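Long-range contacts in carbonic anhydrase (Trichomonas vaginalis, PDB 6Y04), which probably catalyses the reversible hydration of carbon dioxide to hydrogencarbonate, using one zinc ion bound in each subunit: residues 32-38 with 57-63; 90-96 with 162-168; 144-148 with 177-181. All coordinates share one frame; numbering follows the deposited sequence.

Overall arrangement
All three contacts belong to one mixed sheet and helix 140-152, which covers one face near its edge strand 175-179. Contact 1 is wholly buried and contact 2 nearly so, with Glu90 and Pro162 partly exposed; both are pairs of parallel strands, centres about 9 Å apart, joined because strands 32-36 and 90-96 are neighbours. Each holds a zinc ligand: Cys37, just past strand 32-36, and His96, at the end of strand 90-96. Backbone hydrogen bonds dominate both, but contact 2 adds an aromatic stack and a histidine-carboxylate bond. Contact 3, partly buried, shares the sheet through strand 175-179, antiparallel to strand 163-168 of contact 2; it has no hydrogen bonds across it and relies on aliphatic packing.

Contact 1: 32-38 with 57-63; sequences IAIVTCM and ATVIKAA. With ZN (zinc ion), chain C.
Ile34 and Thr36 carry the backbone pairing of strands 32-36 and 57-61, which run parallel at 19°. Ile34 N donates to Thr58 O (2.8 Å) and Ile34 O accepts from Ile60 N; Thr36 N donates to Ile60 O and Thr36 O accepts from Ala62 N. The carbonyls used receive CA-H...O contacts, as where Val59 CA lies 3.3 Å from Ile34 O.

Apolar contacts occur on both faces. On one, Val35 CG2 meets Ile60 CD1 at 4.0 Å beneath helix 74-85; on the other, Ile32 CG1 rests on Ala57 CB at 3.6 Å. Past the strand ends, Met38 SD packs on Ala63 CB at 3.7 Å.

The side-chain polar link runs through water. Lys61 runs extended alongside Thr36, its CG 3.9 Å from Thr36 CG2, and its NZ donates to a water (2.9 Å) that donates to Cys37 O. Thr36 OG1 bonds instead to Met94 O.

With chi1 at -174°, Cys37 SG is carried off the backbone to bind zinc (2.3 Å) with His96 and Cys99. The parallel strands of this beta-alpha-beta unit stay hydrogen-bonded up to Thr36, next to Cys37, and the Lys61 ammonium is linked through one water to the zinc ligand's backbone carbonyl.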
loop_
_atom_site.group_PDB
_atom_site.type_symbol
_atom_site.label_atom_id
_atom_site.label_comp_id
_atom_site.label_asym_id
_atom_site.label_seq_id
_atom_site.Cartn_x
_atom_site.Cartn_y
_atom_site.Cartn_z
ATOM N N ILE A 32 -8.886 7.084 -10.810
ATOM C CA ILE A 32 -7.803 6.156 -11.102
ATOM C C ILE A 32 -7.229 5.590 -9.804
ATOM O O ILE A 32 -7.204 6.257 -8.768
ATOM C CB ILE A 32 -6.723 6.806 -11.993
ATOM C CG1 ILE A 32 -6.072 8.019 -11.322
ATOM C CG2 ILE A 32 -7.289 7.147 -13.366
ATOM C CD1 ILE A 32 -4.899 8.592 -12.091
ATOM N N ALA A 33 -6.795 4.333 -9.878
ATOM C CA ALA A 33 -6.081 3.679 -8.799
ATOM C C ALA A 33 -4.657 3.378 -9.264
ATOM O O ALA A 33 -4.463 2.865 -10.369
ATOM C CB ALA A 33 -6.809 2.412 -8.407
ATOM N N ILE A 34 -3.672 3.698 -8.409
ATOM C CA ILE A 34 -2.278 3.333 -8.625
ATOM C C ILE A 34 -1.902 2.221 -7.647
ATOM O O ILE A 34 -2.113 2.370 -6.444
ATOM C CB ILE A 34 -1.338 4.544 -8.451
ATOM C CG1 ILE A 34 -1.853 5.817 -9.136
ATOM C CG2 ILE A 34 0.087 4.200 -8.864
ATOM C CD1 ILE A 34 -1.912 5.766 -10.656
ATOM N N VAL A 35 -1.330 1.126 -8.176
ATOM C CA VAL A 35 -0.706 0.093 -7.355
ATOM C C VAL A 35 0.806 0.152 -7.553
ATOM O O VAL A 35 1.294 -0.015 -8.668
ATOM C CB VAL A 35 -1.269 -1.317 -7.649
ATOM C CG1 VAL A 35 -0.603 -2.387 -6.790
ATOM C CG2 VAL A 35 -2.786 -1.373 -7.488
ATOM N N THR A 36 1.547 0.391 -6.470
ATOM C CA THR A 36 2.991 0.499 -6.601
ATOM C C THR A 36 3.675 -0.146 -5.398
ATOM O O THR A 36 3.015 -0.771 -4.568
ATOM C CB THR A 36 3.423 1.929 -6.961
ATOM O OG1 THR A 36 4.741 1.856 -7.504
ATOM C CG2 THR A 36 3.381 2.894 -5.794
ATOM N N CYS A 37 5.004 0.002 -5.338
ATOM C CA CYS A 37 5.820 -0.687 -4.353
ATOM C C CYS A 37 5.989 0.174 -3.100
ATOM O O CYS A 37 5.828 1.393 -3.135
ATOM C CB CYS A 37 7.190 -1.036 -4.918
ATOM S SG CYS A 37 8.156 -2.045 -3.763
ATOM N N MET A 38 6.336 -0.481 -1.991
ATOM C CA MET A 38 6.513 0.213 -0.726
ATOM C C MET A 38 7.879 0.903 -0.675
ATOM O O MET A 38 8.185 1.569 0.309
ATOM C CB MET A 38 6.401 -0.770 0.443
ATOM C CG MET A 38 7.578 -1.711 0.528
ATOM S SD MET A 38 7.468 -2.866 1.901
ATOM C CE MET A 38 9.116 -3.575 1.871
ATOM N N ALA A 57 -6.232 10.286 -7.014
ATOM C CA ALA A 57 -6.146 8.841 -7.170
ATOM C C ALA A 57 -6.122 8.162 -5.804
ATOM O O ALA A 57 -5.737 8.769 -4.814
ATOM C CB ALA A 57 -4.905 8.480 -7.948
ATOM N N THR A 58 -6.517 6.888 -5.762
ATOM C CA THR A 58 -6.130 6.029 -4.654
ATOM C C THR A 58 -4.768 5.429 -4.986
ATOM O O THR A 58 -4.480 5.141 -6.151
ATOM C CB THR A 58 -7.181 4.945 -4.371
ATOM O OG1 THR A 58 -7.433 4.242 -5.586
ATOM C CG2 THR A 58 -8.475 5.503 -3.821
ATOM N N VAL A 59 -3.940 5.259 -3.947
ATOM C CA VAL A 59 -2.623 4.666 -4.087
ATOM C C VAL A 59 -2.522 3.480 -3.132
ATOM O O VAL A 59 -2.744 3.627 -1.935
ATOM C CB VAL A 59 -1.497 5.698 -3.852
ATOM C CG1 VAL A 59 -0.113 5.070 -3.987
ATOM C CG2 VAL A 59 -1.635 6.912 -4.766
ATOM N N ILE A 60 -2.193 2.310 -3.694
ATOM C CA ILE A 60 -2.107 1.043 -2.984
ATOM C C ILE A 60 -0.650 0.609 -3.089
ATOM O O ILE A 60 -0.103 0.625 -4.184
ATOM C CB ILE A 60 -3.062 0.026 -3.653
ATOM C CG1 ILE A 60 -4.512 0.522 -3.621
ATOM C CG2 ILE A 60 -2.922 -1.369 -3.059
ATOM C CD1 ILE A 60 -5.337 0.161 -4.837
ATOM N N LYS A 61 -0.013 0.272 -1.961
ATOM C CA LYS A 61 1.399 -0.080 -1.979
ATOM C C LYS A 61 1.675 -1.330 -1.149
ATOM O O LYS A 61 1.276 -1.422 0.008
ATOM C CB LYS A 61 2.269 1.034 -1.392
ATOM C CG LYS A 61 2.268 2.379 -2.105
ATOM C CD LYS A 61 3.417 3.210 -1.592
ATOM C CE LYS A 61 3.374 4.659 -2.005
ATOM N NZ LYS A 61 4.489 5.391 -1.361
ATOM N N ALA A 62 2.435 -2.258 -1.740
ATOM C CA ALA A 62 2.962 -3.428 -1.060
ATOM C C ALA A 62 4.331 -3.752 -1.645
ATOM O O ALA A 62 4.630 -3.356 -2.767
ATOM C CB ALA A 62 2.013 -4.597 -1.222
ATOM N N ALA A 63 5.135 -4.510 -0.892
ATOM C CA ALA A 63 6.434 -4.963 -1.363
ATOM C C ALA A 63 6.278 -5.700 -2.689
ATOM O O ALA A 63 5.731 -6.796 -2.728
ATOM C CB ALA A 63 7.077 -5.840 -0.314
HETATM ZN ZN ZN C . 10.104 -2.791 -4.820
HETATM O O HOH W 1 6.710 3.606 -1.621
HETATM O O HOH W 2 11.360 -3.019 -3.284
#

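Contact 2: 90-96 with 162-168; sequences EIFIMGH and PIHGLLI. With ZN (zinc ion), chain C.
Glu90 OE1 is gripped twice: His164 NE2 donates to it across the strands at 3.0 Å, and the hydroxyl of Tyr182 hydrogen-bonds to the same oxygen. The histidine bond is bent, 142° at the hydrogen, and arrives on the anti side of the carboxylate, tilted out of both flat groups. On the far side of the imidazole, ND1 is bonded to Gly181 N, so the ring is held at both nitrogens. Nearer its backbone, the Glu90 chain crosses the proline ring, CG lying 3.5 Å from Pro162 CG.

The same imidazole makes an offset stack with Phe92. His164 CD2 sits 3.4 Å above one face of the phenyl ring, displaced toward its rim, with the two planes at 29° and the side chains pointing the same way. Leu166 CD1 extends this packing to Phe92 CD2.

These residues belong to parallel strands 90-96 and 163-168 of the central sheet of the beta-class carbonic anhydrase fold, joined through a long, largely helical connection. Six backbone bonds pair them, from Ile91 N to Pro162 O through to Ile168 N to Gly95 O (2.9 Å). On the face opposite Phe92, Ile93 CD1 lies beside Ile163 CG2 at 3.6 Å under helix 140-152. Back on the aromatic side, Met94 CG meets Ile168 CG2 at 3.8 Å.

At the C-terminal end, His96 CB rests against Ile168 CG2. A chi1 of 70° turns the ring away from strand 163-168, and NE2 binds zinc at 2.0 Å beside Cys37, Cys99 and a water.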
loop_
_atom_site.group_PDB
_atom_site.type_symbol
_atom_site.label_atom_id
_atom_site.label_comp_id
_atom_site.label_asym_id
_atom_site.label_seq_id
_atom_site.Cartn_x
_atom_site.Cartn_y
_atom_site.Cartn_z
ATOM N N GLU A 90 -10.075 3.279 -13.852
ATOM C CA GLU A 90 -8.831 2.830 -14.461
ATOM C C GLU A 90 -7.852 2.395 -13.374
ATOM O O GLU A 90 -7.756 3.035 -12.326
ATOM C CB GLU A 90 -8.211 3.944 -15.309
ATOM C CG GLU A 90 -9.002 4.273 -16.570
ATOM C CD GLU A 90 -8.331 5.228 -17.542
ATOM O OE1 GLU A 90 -7.156 4.988 -17.885
ATOM O OE2 GLU A 90 -8.976 6.220 -17.951
ATOM N N ILE A 91 -7.123 1.306 -13.642
ATOM C CA ILE A 91 -6.117 0.833 -12.708
ATOM C C ILE A 91 -4.752 0.868 -13.390
ATOM O O ILE A 91 -4.584 0.331 -14.484
ATOM C CB ILE A 91 -6.455 -0.577 -12.175
ATOM C CG1 ILE A 91 -7.799 -0.623 -11.443
ATOM C CG2 ILE A 91 -5.324 -1.122 -11.309
ATOM C CD1 ILE A 91 -8.307 -2.033 -11.187
ATOM N N PHE A 92 -3.783 1.506 -12.725
ATOM C CA PHE A 92 -2.396 1.481 -13.159
ATOM C C PHE A 92 -1.570 0.671 -12.166
ATOM O O PHE A 92 -1.510 1.009 -10.982
ATOM C CB PHE A 92 -1.842 2.903 -13.228
ATOM C CG PHE A 92 -2.528 3.786 -14.236
ATOM C CD1 PHE A 92 -3.769 4.345 -13.961
ATOM C CD2 PHE A 92 -1.938 4.048 -15.465
ATOM C CE1 PHE A 92 -4.411 5.150 -14.892
ATOM C CE2 PHE A 92 -2.579 4.853 -16.395
ATOM C CZ PHE A 92 -3.810 5.405 -16.108
ATOM N N ILE A 93 -0.939 -0.400 -12.663
ATOM C CA ILE A 93 0.010 -1.157 -11.860
ATOM C C ILE A 93 1.431 -0.762 -12.256
ATOM O O ILE A 93 1.842 -0.935 -13.405
ATOM C CB ILE A 93 -0.263 -2.671 -11.979
ATOM C CG1 ILE A 93 -1.653 -3.000 -11.427
ATOM C CG2 ILE A 93 0.823 -3.481 -11.284
ATOM C CD1 ILE A 93 -2.286 -4.194 -12.079
ATOM N N MET A 94 2.174 -0.224 -11.281
ATOM C CA MET A 94 3.458 0.403 -11.554
ATOM C C MET A 94 4.562 -0.238 -10.713
ATOM O O MET A 94 4.690 0.041 -9.517
ATOM C CB MET A 94 3.392 1.907 -11.282
ATOM C CG MET A 94 4.708 2.603 -11.522
ATOM S SD MET A 94 4.542 4.381 -11.629
ATOM C CE MET A 94 4.135 4.765 -9.927
ATOM N N GLY A 95 5.358 -1.090 -11.375
ATOM C CA GLY A 95 6.532 -1.698 -10.777
ATOM C C GLY A 95 7.760 -0.814 -10.961
ATOM O O GLY A 95 7.673 0.264 -11.542
ATOM N N HIS A 96 8.908 -1.274 -10.459
ATOM C CA HIS A 96 10.115 -0.473 -10.558
ATOM C C HIS A 96 11.340 -1.366 -10.700
ATOM O O HIS A 96 11.356 -2.492 -10.210
ATOM C CB HIS A 96 10.229 0.485 -9.366
ATOM C CG HIS A 96 10.521 -0.196 -8.068
ATOM N ND1 HIS A 96 11.767 -0.138 -7.478
ATOM C CD2 HIS A 96 9.751 -0.955 -7.253
ATOM C CE1 HIS A 96 11.751 -0.819 -6.353
ATOM N NE2 HIS A 96 10.530 -1.337 -6.192
ATOM N N PRO A 162 -10.097 -0.602 -17.647
ATOM C CA PRO A 162 -8.731 -0.807 -18.133
ATOM C C PRO A 162 -7.696 -1.019 -17.026
ATOM O O PRO A 162 -7.745 -0.369 -15.982
ATOM C CB PRO A 162 -8.418 0.469 -18.929
ATOM C CG PRO A 162 -9.482 1.468 -18.524
ATOM C CD PRO A 162 -10.691 0.649 -18.140
ATOM N N ILE A 163 -6.772 -1.957 -17.274
ATOM C CA ILE A 163 -5.648 -2.206 -16.386
ATOM C C ILE A 163 -4.342 -2.017 -17.153
ATOM O O ILE A 163 -4.031 -2.794 -18.063
ATOM C CB ILE A 163 -5.737 -3.604 -15.750
ATOM C CG1 ILE A 163 -7.101 -3.814 -15.089
ATOM C CG2 ILE A 163 -4.599 -3.799 -14.760
ATOM C CD1 ILE A 163 -7.565 -5.234 -15.132
ATOM N N HIS A 164 -3.587 -0.984 -16.745
ATOM C CA HIS A 164 -2.333 -0.607 -17.378
ATOM C C HIS A 164 -1.149 -1.092 -16.547
ATOM O O HIS A 164 -1.259 -1.304 -15.344
ATOM C CB HIS A 164 -2.246 0.913 -17.582
ATOM C CG HIS A 164 -3.515 1.541 -18.037
ATOM N ND1 HIS A 164 -3.884 1.571 -19.356
ATOM C CD2 HIS A 164 -4.499 2.163 -17.354
ATOM C CE1 HIS A 164 -5.046 2.183 -19.471
ATOM N NE2 HIS A 164 -5.448 2.553 -18.254
ATOM N N GLY A 165 -0.006 -1.234 -17.219
ATOM C CA GLY A 165 1.233 -1.607 -16.569
ATOM C C GLY A 165 2.320 -0.583 -16.860
ATOM O O GLY A 165 2.555 -0.253 -18.016
ATOM N N LEU A 166 2.945 -0.083 -15.790
ATOM C CA LEU A 166 3.999 0.911 -15.903
ATOM C C LEU A 166 5.233 0.427 -15.151
ATOM O O LEU A 166 5.140 -0.367 -14.215
ATOM C CB LEU A 166 3.514 2.240 -15.320
ATOM C CG LEU A 166 2.230 2.808 -15.923
ATOM C CD1 LEU A 166 1.857 4.119 -15.251
ATOM C CD2 LEU A 166 2.355 3.005 -17.426
ATOM N N LEU A 167 6.379 0.962 -15.568
ATOM C CA LEU A 167 7.637 0.750 -14.881
ATOM C C LEU A 167 8.243 2.119 -14.586
ATOM O O LEU A 167 8.333 2.970 -15.473
ATOM C CB LEU A 167 8.542 -0.112 -15.768
ATOM C CG LEU A 167 9.986 -0.278 -15.290
ATOM C CD1 LEU A 167 10.096 -1.383 -14.250
ATOM C CD2 LEU A 167 10.912 -0.575 -16.466
ATOM N N ILE A 168 8.603 2.331 -13.313
ATOM C CA ILE A 168 9.285 3.548 -12.910
ATOM C C ILE A 168 10.701 3.184 -12.472
ATOM O O ILE A 168 10.929 2.127 -11.882
ATOM C CB ILE A 168 8.501 4.331 -11.828
ATOM C CG1 ILE A 168 9.165 5.669 -11.496
ATOM C CG2 ILE A 168 8.265 3.494 -10.578
ATOM C CD1 ILE A 168 8.329 6.603 -10.651
HETATM ZN ZN ZN C . 10.104 -2.791 -4.820
HETATM O O HOH W 2 11.360 -3.019 -3.284
#

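Contact 3: 144-148 with 177-181; sequences IKNSV and TIING
Ile179 and Ile178 meet the helix through methyl groups. Ile179 CD1 is the most engaged of them: it lies 3.9 Å from Lys145 CA, equally close to Lys145 CG, and 4.0 Å from Val148 CG1. It therefore fits between two residues nearly one helical turn apart, and Val148 and Ile179 approach tip to tip. Ile178 CG2 lies 4.1 Å from Lys145 CE, where the extended lysine chain crosses the isoleucine at about a right angle; the aliphatic part of Lys145 does the touching while its amino end continues past. One residue earlier in the helix, Ile144 CG2 comes to 4.2 Å from Ile178 CB. No hydrogen bond spans the contact, so dispersion and burial hold it together.

The second shell explains how two consecutive strand residues can both turn toward the helix. Ile178 and Ile179 form a classic beta bulge opposite Gly165 of strand 163-168, with Gly165 O bonded to Ile178 N and Gly165 N to Ile179 O. The bulge breaks the usual change of side from one residue to the next. On the helix, the bond from Val148 N to Ile144 O (2.9 Å) keeps these two residues on one side, both with CB directed toward the strand. Ser147, a residue earlier, ties the helix to the loop at Ile67 through its hydroxyl.

The axes of helix segment 144-148 and strand segment 177-179 come within 8.9 Å at 45°. The helix also covers neighbouring strands, with Val148 on Ile163 and Ile93 and Ile144 on Leu167, while Thr177 and Asn180 pack on Leu4 of the second subunit. The contact therefore joins an outermost strand of the chain's sheet, 175-179, to helix 140-152, which lies over one face of strands 90-96 and 163-168 and precedes the latter.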
loop_
_atom_site.group_PDB
_atom_site.type_symbol
_atom_site.label_atom_id
_atom_site.label_comp_id
_atom_site.label_asym_id
_atom_site.label_seq_id
_atom_site.Cartn_x
_atom_site.Cartn_y
_atom_site.Cartn_z
ATOM N N ILE A 144 5.028 -7.119 -13.488
ATOM C CA ILE A 144 4.054 -6.146 -13.958
ATOM C C ILE A 144 3.083 -6.842 -14.912
ATOM O O ILE A 144 1.870 -6.762 -14.728
ATOM C CB ILE A 144 4.723 -4.925 -14.617
ATOM C CG1 ILE A 144 5.462 -4.049 -13.605
ATOM C CG2 ILE A 144 3.696 -4.108 -15.396
ATOM C CD1 ILE A 144 6.580 -3.217 -14.219
ATOM N N LYS A 145 3.637 -7.530 -15.916
ATOM C CA LYS A 145 2.850 -8.205 -16.937
ATOM C C LYS A 145 1.903 -9.215 -16.289
ATOM O O LYS A 145 0.734 -9.290 -16.654
ATOM C CB LYS A 145 3.774 -8.861 -17.969
ATOM C CG LYS A 145 4.254 -7.941 -19.086
ATOM C CD LYS A 145 5.491 -8.427 -19.826
ATOM C CE LYS A 145 5.745 -7.647 -21.099
ATOM N NZ LYS A 145 7.113 -7.852 -21.635
ATOM N N ASN A 146 2.417 -9.973 -15.314
ATOM C CA ASN A 146 1.679 -11.033 -14.639
ATOM C C ASN A 146 0.618 -10.438 -13.709
ATOM O O ASN A 146 -0.481 -10.976 -13.579
ATOM C CB ASN A 146 2.643 -11.988 -13.928
ATOM C CG ASN A 146 1.990 -13.279 -13.468
ATOM O OD1 ASN A 146 1.975 -14.262 -14.203
ATOM N ND2 ASN A 146 1.449 -13.293 -12.257
ATOM N N SER A 147 0.951 -9.315 -13.068
ATOM C CA SER A 147 0.035 -8.657 -12.155
ATOM C C SER A 147 -1.144 -8.081 -12.926
ATOM O O SER A 147 -2.287 -8.233 -12.509
ATOM C CB SER A 147 0.737 -7.600 -11.358
ATOM O OG SER A 147 1.496 -8.202 -10.333
ATOM N N VAL A 148 -0.845 -7.445 -14.064
ATOM C CA VAL A 148 -1.881 -6.902 -14.930
ATOM C C VAL A 148 -2.793 -8.034 -15.404
ATOM O O VAL A 148 -3.992 -7.833 -15.559
ATOM C CB VAL A 148 -1.283 -6.095 -16.100
ATOM C CG1 VAL A 148 -2.335 -5.689 -17.118
ATOM C CG2 VAL A 148 -0.545 -4.871 -15.591
ATOM N N THR A 177 5.784 2.877 -20.269
ATOM C CA THR A 177 4.582 2.079 -20.441
ATOM C C THR A 177 4.967 0.644 -20.788
ATOM O O THR A 177 5.803 0.412 -21.655
ATOM C CB THR A 177 3.681 2.720 -21.505
ATOM O OG1 THR A 177 3.386 4.031 -21.024
ATOM C CG2 THR A 177 2.388 1.982 -21.763
ATOM N N ILE A 178 4.355 -0.314 -20.092
ATOM C CA ILE A 178 4.587 -1.725 -20.362
ATOM C C ILE A 178 3.341 -2.315 -21.020
ATOM O O ILE A 178 3.440 -2.920 -22.084
ATOM C CB ILE A 178 4.984 -2.472 -19.074
ATOM C CG1 ILE A 178 6.160 -1.803 -18.353
ATOM C CG2 ILE A 178 5.252 -3.943 -19.358
ATOM C CD1 ILE A 178 7.456 -1.746 -19.147
ATOM N N ILE A 179 2.172 -2.108 -20.393
ATOM C CA ILE A 179 0.910 -2.546 -20.974
ATOM C C ILE A 179 -0.069 -1.378 -21.030
ATOM O O ILE A 179 -0.277 -0.694 -20.034
ATOM C CB ILE A 179 0.327 -3.759 -20.217
ATOM C CG1 ILE A 179 1.203 -4.999 -20.399
ATOM C CG2 ILE A 179 -1.103 -4.046 -20.647
ATOM C CD1 ILE A 179 0.817 -6.167 -19.510
ATOM N N ASN A 180 -0.666 -1.164 -22.209
ATOM C CA ASN A 180 -1.768 -0.229 -22.388
ATOM C C ASN A 180 -3.073 -1.024 -22.355
ATOM O O ASN A 180 -3.270 -1.915 -23.175
ATOM C CB ASN A 180 -1.612 0.550 -23.699
ATOM C CG ASN A 180 -2.762 1.487 -24.023
ATOM O OD1 ASN A 180 -3.931 1.172 -23.791
ATOM N ND2 ASN A 180 -2.437 2.648 -24.566
ATOM N N GLY A 181 -3.967 -0.688 -21.413
ATOM C CA GLY A 181 -5.089 -1.560 -21.106
ATOM C C GLY A 181 -6.422 -1.125 -21.710
ATOM O O GLY A 181 -7.446 -1.690 -21.347
#